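Local coordinates for translation initiation factor eIF2B subunit delta (Schizosaccharomyces pombe, PDB 5B04), which forms part of the eIF2B complex, which catalyses the exchange of GDP for GTP on the gamma subunit of initiation factor eIF2, at residues G[128-132]-G[200-206]; G[160-164]-G[377-381]; G[346-350]-G[452-456]. All coordinates share one frame; numbering follows the deposited sequence.

Contact 1 (G[128-132]-G[200-206]); sequences WRRRR and YLVSTRP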
loop_
_atom_site.group_PDB
_atom_site.type_symbol
_atom_site.label_atom_id
_atom_site.label_comp_id
_atom_site.label_asym_id
_atom_site.label_seq_id
_atom_site.Cartn_x
_atom_site.Cartn_y
_atom_site.Cartn_z
ATOM N N TRP G 128 -18.939 -19.913 6.318
ATOM C CA TRP G 128 -19.326 -20.611 5.099
ATOM C C TRP G 128 -20.480 -21.583 5.331
ATOM O O TRP G 128 -21.050 -22.120 4.380
ATOM C CB TRP G 128 -18.128 -21.361 4.517
ATOM C CG TRP G 128 -17.534 -22.353 5.469
ATOM C CD1 TRP G 128 -16.578 -22.111 6.412
ATOM C CD2 TRP G 128 -17.861 -23.743 5.575
ATOM N NE1 TRP G 128 -16.288 -23.266 7.098
ATOM C CE2 TRP G 128 -17.062 -24.282 6.603
ATOM C CE3 TRP G 128 -18.751 -24.585 4.900
ATOM C CZ2 TRP G 128 -17.126 -25.624 6.972
ATOM C CZ3 TRP G 128 -18.813 -25.917 5.268
ATOM C CH2 TRP G 128 -18.005 -26.423 6.294
ATOM N N ARG G 129 -20.821 -21.808 6.596
ATOM C CA ARG G 129 -21.893 -22.735 6.944
ATOM C C ARG G 129 -23.265 -22.181 6.574
ATOM O O ARG G 129 -23.617 -21.061 6.948
ATOM C CB ARG G 129 -21.851 -23.067 8.435
ATOM C CG ARG G 129 -20.662 -23.918 8.843
ATOM C CD ARG G 129 -20.681 -24.216 10.332
ATOM N NE ARG G 129 -19.581 -25.091 10.724
ATOM C CZ ARG G 129 -18.349 -24.669 10.990
ATOM N NH1 ARG G 129 -18.056 -23.378 10.906
ATOM N NH2 ARG G 129 -17.410 -25.537 11.339
ATOM N N ARG G 130 -24.033 -22.974 5.834
ATOM C CA ARG G 130 -25.374 -22.581 5.419
ATOM C C ARG G 130 -26.376 -23.706 5.659
ATOM O O ARG G 130 -25.996 -24.865 5.824
ATOM C CB ARG G 130 -25.389 -22.189 3.938
ATOM C CG ARG G 130 -24.502 -21.009 3.577
ATOM C CD ARG G 130 -25.004 -19.718 4.202
ATOM N NE ARG G 130 -24.340 -18.548 3.634
ATOM C CZ ARG G 130 -23.199 -18.041 4.088
ATOM N NH1 ARG G 130 -22.585 -18.601 5.122
ATOM N NH2 ARG G 130 -22.668 -16.975 3.507
ATOM N N ARG G 131 -27.656 -23.352 5.682
ATOM C CA ARG G 131 -28.727 -24.339 5.729
ATOM C C ARG G 131 -29.612 -24.214 4.495
ATOM O O ARG G 131 -30.396 -23.272 4.374
ATOM C CB ARG G 131 -29.460 -24.295 7.071
ATOM C CG ARG G 131 -30.697 -25.177 7.118
ATOM C CD ARG G 131 -30.773 -25.988 8.402
ATOM N NE ARG G 131 -30.907 -25.145 9.586
ATOM C CZ ARG G 131 -31.005 -25.613 10.825
ATOM N NH1 ARG G 131 -30.986 -26.920 11.047
ATOM N NH2 ARG G 131 -31.124 -24.774 11.846
ATOM N N ARG G 132 -29.480 -25.166 3.578
ATOM C CA ARG G 132 -30.196 -25.125 2.316
ATOM C C ARG G 132 -31.625 -25.766 2.284
ATOM O O ARG G 132 -32.522 -25.419 1.516
ATOM C CB ARG G 132 -29.251 -25.666 1.241
ATOM C CG ARG G 132 -28.047 -24.771 0.977
ATOM C CD ARG G 132 -27.169 -25.329 -0.132
ATOM N NE ARG G 132 -25.975 -24.517 -0.345
ATOM C CZ ARG G 132 -24.993 -24.853 -1.175
ATOM N NH1 ARG G 132 -25.080 -25.976 -1.867
ATOM N NH2 ARG G 132 -23.935 -24.068 -1.321
ATOM N N TYR G 200 -32.541 -19.410 13.564
ATOM C CA TYR G 200 -32.782 -20.241 12.392
ATOM C C TYR G 200 -32.516 -19.462 11.108
ATOM O O TYR G 200 -31.913 -19.982 10.170
ATOM C CB TYR G 200 -34.217 -20.773 12.400
ATOM C CG TYR G 200 -34.695 -21.290 11.060
ATOM C CD1 TYR G 200 -34.301 -22.536 10.592
ATOM C CD2 TYR G 200 -35.551 -20.533 10.269
ATOM C CE1 TYR G 200 -34.738 -23.011 9.368
ATOM C CE2 TYR G 200 -35.993 -20.999 9.046
ATOM C CZ TYR G 200 -35.585 -22.238 8.600
ATOM O OH TYR G 200 -36.025 -22.704 7.382
ATOM N N LEU G 201 -32.964 -18.211 11.080
ATOM C CA LEU G 201 -32.825 -17.367 9.898
ATOM C C LEU G 201 -31.368 -17.036 9.586
ATOM O O LEU G 201 -30.977 -16.976 8.420
ATOM C CB LEU G 201 -33.624 -16.074 10.073
ATOM C CG LEU G 201 -35.142 -16.205 9.951
ATOM C CD1 LEU G 201 -35.818 -14.877 10.237
ATOM C CD2 LEU G 201 -35.524 -16.714 8.571
ATOM N N VAL G 202 -30.570 -16.824 10.626
ATOM C CA VAL G 202 -29.167 -16.472 10.440
ATOM C C VAL G 202 -28.361 -17.696 10.004
ATOM O O VAL G 202 -27.246 -17.570 9.498
ATOM C CB VAL G 202 -28.556 -15.871 11.728
ATOM C CG1 VAL G 202 -28.222 -16.965 12.729
ATOM C CG2 VAL G 202 -27.317 -15.046 11.400
ATOM N N SER G 203 -28.938 -18.880 10.190
ATOM C CA SER G 203 -28.286 -20.120 9.785
ATOM C C SER G 203 -28.556 -20.419 8.314
ATOM O O SER G 203 -27.812 -21.162 7.677
ATOM C CB SER G 203 -28.752 -21.287 10.657
ATOM O OG SER G 203 -30.131 -21.549 10.469
ATOM N N THR G 204 -29.628 -19.839 7.782
ATOM C CA THR G 204 -29.941 -19.966 6.364
ATOM C C THR G 204 -29.146 -18.936 5.570
ATOM O O THR G 204 -28.672 -19.212 4.468
ATOM C CB THR G 204 -31.445 -19.782 6.087
ATOM O OG1 THR G 204 -31.817 -18.418 6.320
ATOM C CG2 THR G 204 -32.270 -20.695 6.982
ATOM N N ARG G 205 -29.012 -17.746 6.145
ATOM C CA ARG G 205 -28.186 -16.688 5.574
ATOM C C ARG G 205 -27.873 -15.629 6.626
ATOM O O ARG G 205 -28.771 -15.186 7.343
ATOM C CB ARG G 205 -28.873 -16.040 4.370
ATOM C CG ARG G 205 -28.137 -14.811 3.861
ATOM C CD ARG G 205 -28.650 -14.324 2.521
ATOM N NE ARG G 205 -27.732 -13.346 1.945
ATOM C CZ ARG G 205 -28.073 -12.439 1.038
ATOM N NH1 ARG G 205 -29.321 -12.377 0.593
ATOM N NH2 ARG G 205 -27.165 -11.590 0.575
ATOM N N PRO G 206 -26.593 -15.228 6.722
ATOM C CA PRO G 206 -26.143 -14.173 7.637
ATOM C C PRO G 206 -26.991 -12.906 7.532
ATOM O O PRO G 206 -27.316 -12.470 6.427
ATOM C CB PRO G 206 -24.708 -13.909 7.181
ATOM C CG PRO G 206 -24.258 -15.216 6.632
ATOM C CD PRO G 206 -25.469 -15.825 5.979
#
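Arg130 and Arg131 of the 128-132 loop lie against the end of helix 186-204, one reaching Pro206 just beyond the helix, the other Ser203 and Tyr200 on its last turn. The backbones come close between them, with Arg131 N 3.0 Å from Ser203 O. The Arg130 chain bends at chi2 and lays its guanidinium over the proline: Pro206 CD sits above the centre of one face, 3.7 Å from Arg130 CZ, and the two side chains cross at about a right angle. Rotation of this flat group is restrained from within its own loop, because Arg130 NH1 donates to Arg129 O (3.2 Å, N-H...O 167°); the acceptor lies in the guanidinium plane, while the donor stands above the carbonyl plane. The same NH1 also bonds Asp127 O. Arg131 heads the other way along the helix. Its CG is anti to the backbone N (chi1 173°), and bends at chi2 and chi3 carry NH2 to 3.6 Å from Ser203 OG, which lies at the guanidinium edge. Arg131 NH2 is also 4.1 Å from Tyr200 CD1, meeting the ring at its edge with the two planes 41° apart. Thr204 OG1 turns back to the helix carbonyl Leu201 O (2.7 Å) and donates to it, with Thr204 CG2 over one face of the Tyr200 ring, toward its rim. The contact lays the loop before helix 143-154 against the C-terminal end of helix 186-204. Tyr200 and Leu201 pack on Val145 and other residues of helix 143-154, while Arg205 pairs with Glu394 and touches Lys431 and Tyr432 of strand 425-435.

Contact 2 (G[160-164]-G[377-381]); sequences SNQRC and ESYKF. With PO4 (phosphate ion), chain P; PO4 (phosphate ion), chain O.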
loop_
_atom_site.group_PDB
_atom_site.type_symbol
_atom_site.label_atom_id
_atom_site.label_comp_id
_atom_site.label_asym_id
_atom_site.label_seq_id
_atom_site.Cartn_x
_atom_site.Cartn_y
_atom_site.Cartn_z
ATOM N N SER G 160 -31.095 -5.987 0.834
ATOM C CA SER G 160 -31.282 -5.496 2.205
ATOM C C SER G 160 -32.607 -4.792 2.494
ATOM O O SER G 160 -33.217 -5.020 3.539
ATOM C CB SER G 160 -30.137 -4.549 2.571
ATOM O OG SER G 160 -30.132 -3.407 1.733
ATOM N N ASN G 161 -33.044 -3.930 1.580
ATOM C CA ASN G 161 -34.275 -3.172 1.784
ATOM C C ASN G 161 -35.498 -4.075 1.889
ATOM O O ASN G 161 -36.278 -3.969 2.836
ATOM C CB ASN G 161 -34.472 -2.160 0.656
ATOM C CG ASN G 161 -34.349 -0.725 1.132
ATOM O OD1 ASN G 161 -34.671 -0.411 2.278
ATOM N ND2 ASN G 161 -33.885 0.153 0.252
ATOM N N GLN G 162 -35.657 -4.967 0.917
ATOM C CA GLN G 162 -36.792 -5.882 0.903
ATOM C C GLN G 162 -36.634 -6.962 1.969
ATOM O O GLN G 162 -37.622 -7.431 2.537
ATOM C CB GLN G 162 -36.951 -6.521 -0.478
ATOM C CG GLN G 162 -38.290 -7.206 -0.689
ATOM C CD GLN G 162 -39.457 -6.243 -0.577
ATOM O OE1 GLN G 162 -39.390 -5.110 -1.053
ATOM N NE2 GLN G 162 -40.534 -6.691 0.057
ATOM N N ARG G 163 -35.389 -7.352 2.233
ATOM C CA ARG G 163 -35.085 -8.323 3.281
ATOM C C ARG G 163 -35.609 -7.846 4.627
ATOM O O ARG G 163 -36.160 -8.625 5.403
ATOM C CB ARG G 163 -33.577 -8.577 3.369
ATOM C CG ARG G 163 -33.017 -9.380 2.212
ATOM C CD ARG G 163 -31.506 -9.289 2.106
ATOM N NE ARG G 163 -30.815 -10.128 3.077
ATOM C CZ ARG G 163 -29.492 -10.213 3.168
ATOM N NH1 ARG G 163 -28.726 -9.508 2.347
ATOM N NH2 ARG G 163 -28.935 -11.001 4.078
ATOM N N CYS G 164 -35.437 -6.555 4.892
ATOM C CA CYS G 164 -35.860 -5.968 6.154
ATOM C C CYS G 164 -37.381 -5.895 6.256
ATOM O O CYS G 164 -37.954 -6.203 7.301
ATOM C CB CYS G 164 -35.255 -4.574 6.319
ATOM S SG CYS G 164 -35.458 -3.872 7.967
ATOM N N GLU G 377 -30.794 4.612 3.095
ATOM C CA GLU G 377 -31.721 4.957 4.164
ATOM C C GLU G 377 -30.973 5.021 5.494
ATOM O O GLU G 377 -29.981 4.318 5.687
ATOM C CB GLU G 377 -32.868 3.945 4.234
ATOM C CG GLU G 377 -33.851 4.009 3.065
ATOM C CD GLU G 377 -33.350 3.312 1.809
ATOM O OE1 GLU G 377 -34.174 3.051 0.908
ATOM O OE2 GLU G 377 -32.138 3.027 1.717
ATOM N N SER G 378 -31.449 5.865 6.404
ATOM C CA SER G 378 -30.742 6.128 7.656
ATOM C C SER G 378 -30.630 4.902 8.555
ATOM O O SER G 378 -29.626 4.723 9.244
ATOM C CB SER G 378 -31.430 7.256 8.427
ATOM O OG SER G 378 -32.762 6.905 8.760
ATOM N N TYR G 379 -31.655 4.056 8.547
ATOM C CA TYR G 379 -31.696 2.905 9.445
ATOM C C TYR G 379 -30.671 1.843 9.057
ATOM O O TYR G 379 -30.460 0.878 9.793
ATOM C CB TYR G 379 -33.099 2.295 9.473
ATOM C CG TYR G 379 -33.402 1.376 8.313
ATOM C CD1 TYR G 379 -33.621 1.881 7.038
ATOM C CD2 TYR G 379 -33.479 0.001 8.494
ATOM C CE1 TYR G 379 -33.902 1.042 5.975
ATOM C CE2 TYR G 379 -33.758 -0.844 7.438
ATOM C CZ TYR G 379 -33.969 -0.319 6.182
ATOM O OH TYR G 379 -34.247 -1.159 5.127
ATOM N N LYS G 380 -30.039 2.022 7.901
ATOM C CA LYS G 380 -29.003 1.102 7.452
ATOM C C LYS G 380 -27.614 1.615 7.821
ATOM O O LYS G 380 -26.602 1.034 7.426
ATOM C CB LYS G 380 -29.108 0.869 5.944
ATOM C CG LYS G 380 -30.349 0.088 5.538
ATOM C CD LYS G 380 -30.298 -0.354 4.086
ATOM C CE LYS G 380 -30.349 0.832 3.142
ATOM N NZ LYS G 380 -30.501 0.407 1.723
ATOM N N PHE G 381 -27.570 2.706 8.580
ATOM C CA PHE G 381 -26.312 3.194 9.133
ATOM C C PHE G 381 -25.895 2.256 10.258
ATOM O O PHE G 381 -26.748 1.684 10.937
ATOM C CB PHE G 381 -26.439 4.630 9.657
ATOM C CG PHE G 381 -26.614 5.676 8.583
ATOM C CD1 PHE G 381 -26.910 5.325 7.275
ATOM C CD2 PHE G 381 -26.475 7.020 8.891
ATOM C CE1 PHE G 381 -27.071 6.294 6.301
ATOM C CE2 PHE G 381 -26.632 7.992 7.921
ATOM C CZ PHE G 381 -26.930 7.628 6.624
HETATM P P PO4 P . -27.729 -5.950 -0.488
HETATM O O1 PO4 P . -26.610 -5.009 -0.867
HETATM O O2 PO4 P . -27.465 -6.526 0.882
HETATM O O3 PO4 P . -29.035 -5.191 -0.470
HETATM O O4 PO4 P . -27.812 -7.070 -1.497
HETATM P P PO4 O . -31.046 -2.528 -2.222
HETATM O O1 PO4 O . -30.762 -1.168 -2.816
HETATM O O2 PO4 O . -30.069 -3.533 -2.783
HETATM O O3 PO4 O . -30.898 -2.461 -0.720
HETATM O O4 PO4 O . -32.454 -2.947 -2.570
#
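Asn161, in the first turn of helix 160-177, joins Glu377 and Tyr379 in the loop that follows strand 372-375 of the Rossmann-like sheet. The asparagine CB passes 3.8 Å from O3 of the chain O phosphate. Beyond CG the amide splits its two ends: OD1 accepts from Tyr379 OH (3.0 Å), at the tyrosine's ring edge, and ND2 donates to Glu377 OE1 (3.0 Å, N-H...O 163°). That acceptor is met from above its carboxylate plane, amide and carboxylate being turned 83° apart. With an alanine in place of Asn161, the Tyr379 hydroxyl is likely to lose its acceptor and Glu377 OE1 its amide donor. Lys380 NZ bonds Gly343 O and forms a weakly bonded salt bridge with Glu377 OE2, likely easing the carboxylate's charge in this buried spot. Two phosphate ions, probably from the crystallisation liquor, occupy the helix N-terminus, where Ser160 N donates to O3 of the chain P ion (2.6 Å). One turn on, Cys164 makes a sulfur-aromatic contact: its SG, anti to the backbone N (chi1 -169°), lies 3.5 Å from Tyr379 CE2, oblique to the ring.

Contact 3 (G[346-350]-G[452-456]); sequences MLSNG and STSVP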
loop_
_atom_site.group_PDB
_atom_site.type_symbol
_atom_site.label_atom_id
_atom_site.label_comp_id
_atom_site.label_asym_id
_atom_site.label_seq_id
_atom_site.Cartn_x
_atom_site.Cartn_y
_atom_site.Cartn_z
ATOM N N MET G 346 -24.037 1.900 5.466
ATOM C CA MET G 346 -23.049 2.970 5.454
ATOM C C MET G 346 -22.265 2.955 6.763
ATOM O O MET G 346 -22.837 3.130 7.839
ATOM C CB MET G 346 -23.721 4.327 5.241
ATOM C CG MET G 346 -22.775 5.420 4.777
ATOM S SD MET G 346 -22.376 5.298 3.023
ATOM C CE MET G 346 -24.011 5.394 2.301
ATOM N N LEU G 347 -20.958 2.739 6.666
ATOM C CA LEU G 347 -20.112 2.587 7.847
ATOM C C LEU G 347 -19.867 3.917 8.556
ATOM O O LEU G 347 -19.944 4.983 7.945
ATOM C CB LEU G 347 -18.783 1.941 7.460
ATOM C CG LEU G 347 -18.913 0.556 6.824
ATOM C CD1 LEU G 347 -17.577 0.087 6.276
ATOM C CD2 LEU G 347 -19.469 -0.445 7.827
ATOM N N SER G 348 -19.561 3.843 9.848
ATOM C CA SER G 348 -19.452 5.032 10.689
ATOM C C SER G 348 -18.230 5.894 10.384
ATOM O O SER G 348 -18.150 7.037 10.830
ATOM C CB SER G 348 -19.435 4.633 12.166
ATOM O OG SER G 348 -20.722 4.229 12.595
ATOM N N ASN G 349 -17.276 5.352 9.634
ATOM C CA ASN G 349 -16.113 6.137 9.235
ATOM C C ASN G 349 -16.378 6.866 7.923
ATOM O O ASN G 349 -15.509 7.566 7.404
ATOM C CB ASN G 349 -14.871 5.254 9.105
ATOM C CG ASN G 349 -14.884 4.410 7.848
ATOM O OD1 ASN G 349 -15.858 3.714 7.563
ATOM N ND2 ASN G 349 -13.801 4.473 7.084
ATOM N N GLY G 350 -17.585 6.694 7.395
ATOM C CA GLY G 350 -17.989 7.362 6.172
ATOM C C GLY G 350 -17.888 6.474 4.948
ATOM O O GLY G 350 -18.209 6.895 3.838
ATOM N N SER G 452 -20.523 11.896 3.606
ATOM C CA SER G 452 -20.641 10.538 4.128
ATOM C C SER G 452 -20.025 10.397 5.516
ATOM O O SER G 452 -20.402 9.516 6.286
ATOM C CB SER G 452 -19.987 9.542 3.168
ATOM O OG SER G 452 -18.603 9.810 3.024
ATOM N N THR G 453 -19.082 11.277 5.832
ATOM C CA THR G 453 -18.379 11.235 7.107
ATOM C C THR G 453 -19.265 11.645 8.282
ATOM O O THR G 453 -18.907 11.427 9.439
ATOM C CB THR G 453 -17.138 12.143 7.084
ATOM O OG1 THR G 453 -17.545 13.503 6.884
ATOM C CG2 THR G 453 -16.201 11.733 5.958
ATOM N N SER G 454 -20.420 12.235 7.987
ATOM C CA SER G 454 -21.321 12.703 9.036
ATOM C C SER G 454 -22.344 11.637 9.426
ATOM O O SER G 454 -23.367 11.941 10.035
ATOM C CB SER G 454 -22.040 13.982 8.598
ATOM O OG SER G 454 -23.004 13.715 7.595
ATOM N N VAL G 455 -22.059 10.388 9.073
ATOM C CA VAL G 455 -22.921 9.269 9.446
ATOM C C VAL G 455 -23.045 9.061 10.967
ATOM O O VAL G 455 -24.162 8.936 11.472
ATOM C CB VAL G 455 -22.440 7.951 8.788
ATOM C CG1 VAL G 455 -22.924 6.737 9.570
ATOM C CG2 VAL G 455 -22.912 7.883 7.349
ATOM N N PRO G 456 -21.915 9.031 11.709
ATOM C CA PRO G 456 -22.078 8.764 13.144
ATOM C C PRO G 456 -22.811 9.879 13.887
ATOM O O PRO G 456 -23.297 9.659 14.998
ATOM C CB PRO G 456 -20.636 8.638 13.642
ATOM C CG PRO G 456 -19.837 9.428 12.677
ATOM C CD PRO G 456 -20.495 9.217 11.353
#
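Gly350 and Thr453 bring their CA atoms to 4.0 Å where the type I turn from Leu347 to Gly350, closed by Gly350 N to Leu347 O (3.0 Å), meets the 3-10 segment 452-453. Gly350 has a positive phi of 100°, and a beta carbon there would press on both Thr453 CA and the carbonyl O of Asn349. Its CA makes a C-H...O contact with Ser452 O (3.2 Å). Ser452 replies through its side chain: OG, placed between the backbone N and the carbonyl carbon (chi1 62°), donates to Gly350 O at 3.1 Å, in the carbonyl plane and on a lone pair. The turn is the tip of a beta hairpin formed by strands 345-346 and 352-355 of the antiparallel sheet, docked against the start of helix 455-461. Val455, in the first turn of that helix, divides its branches: CG2 touches Met346 CG (3.6 Å), the two side chains crossing at a slant, whereas CG1 lies 3.8 Å from Leu347 O. Met346 also packs on Leu352 and Cys376. Alongside, Pro456 comes up to the turn, its CD 3.2 Å from Ser348 O. The Ser348 hydroxyl is engaged elsewhere, by Thr382 O. Asn349 packs on Pro380 of the neighbouring eIF2B beta subunit, and Pro456 on Tyr383 of that same chain.

How the contacts relate
Contact 2 lies between the other two, about 20 Å centre to centre from contact 1 and 15 Å from contact 3. It touches both: Arg163 NH2 approaches Pro206 O (3.2 Å), and Phe381 CD2 packs on Val455 CG1 (3.6 Å). Contacts 1 and 3 stay apart, their nearest atoms about 14 Å from each other. Arg163 NH1 and Arg205 NH2 come within 3.1 Å beside the chain P phosphate, whose O2 is 3.6 Å from Arg163 NH1. Both phosphates sit at the start of helix 160-177 in contact 2, with Ser277 and Tyr432 also bonding phosphate. Along the chain, contact 2 crosses both neighbours, whereas contact 1 closes before contact 3 opens.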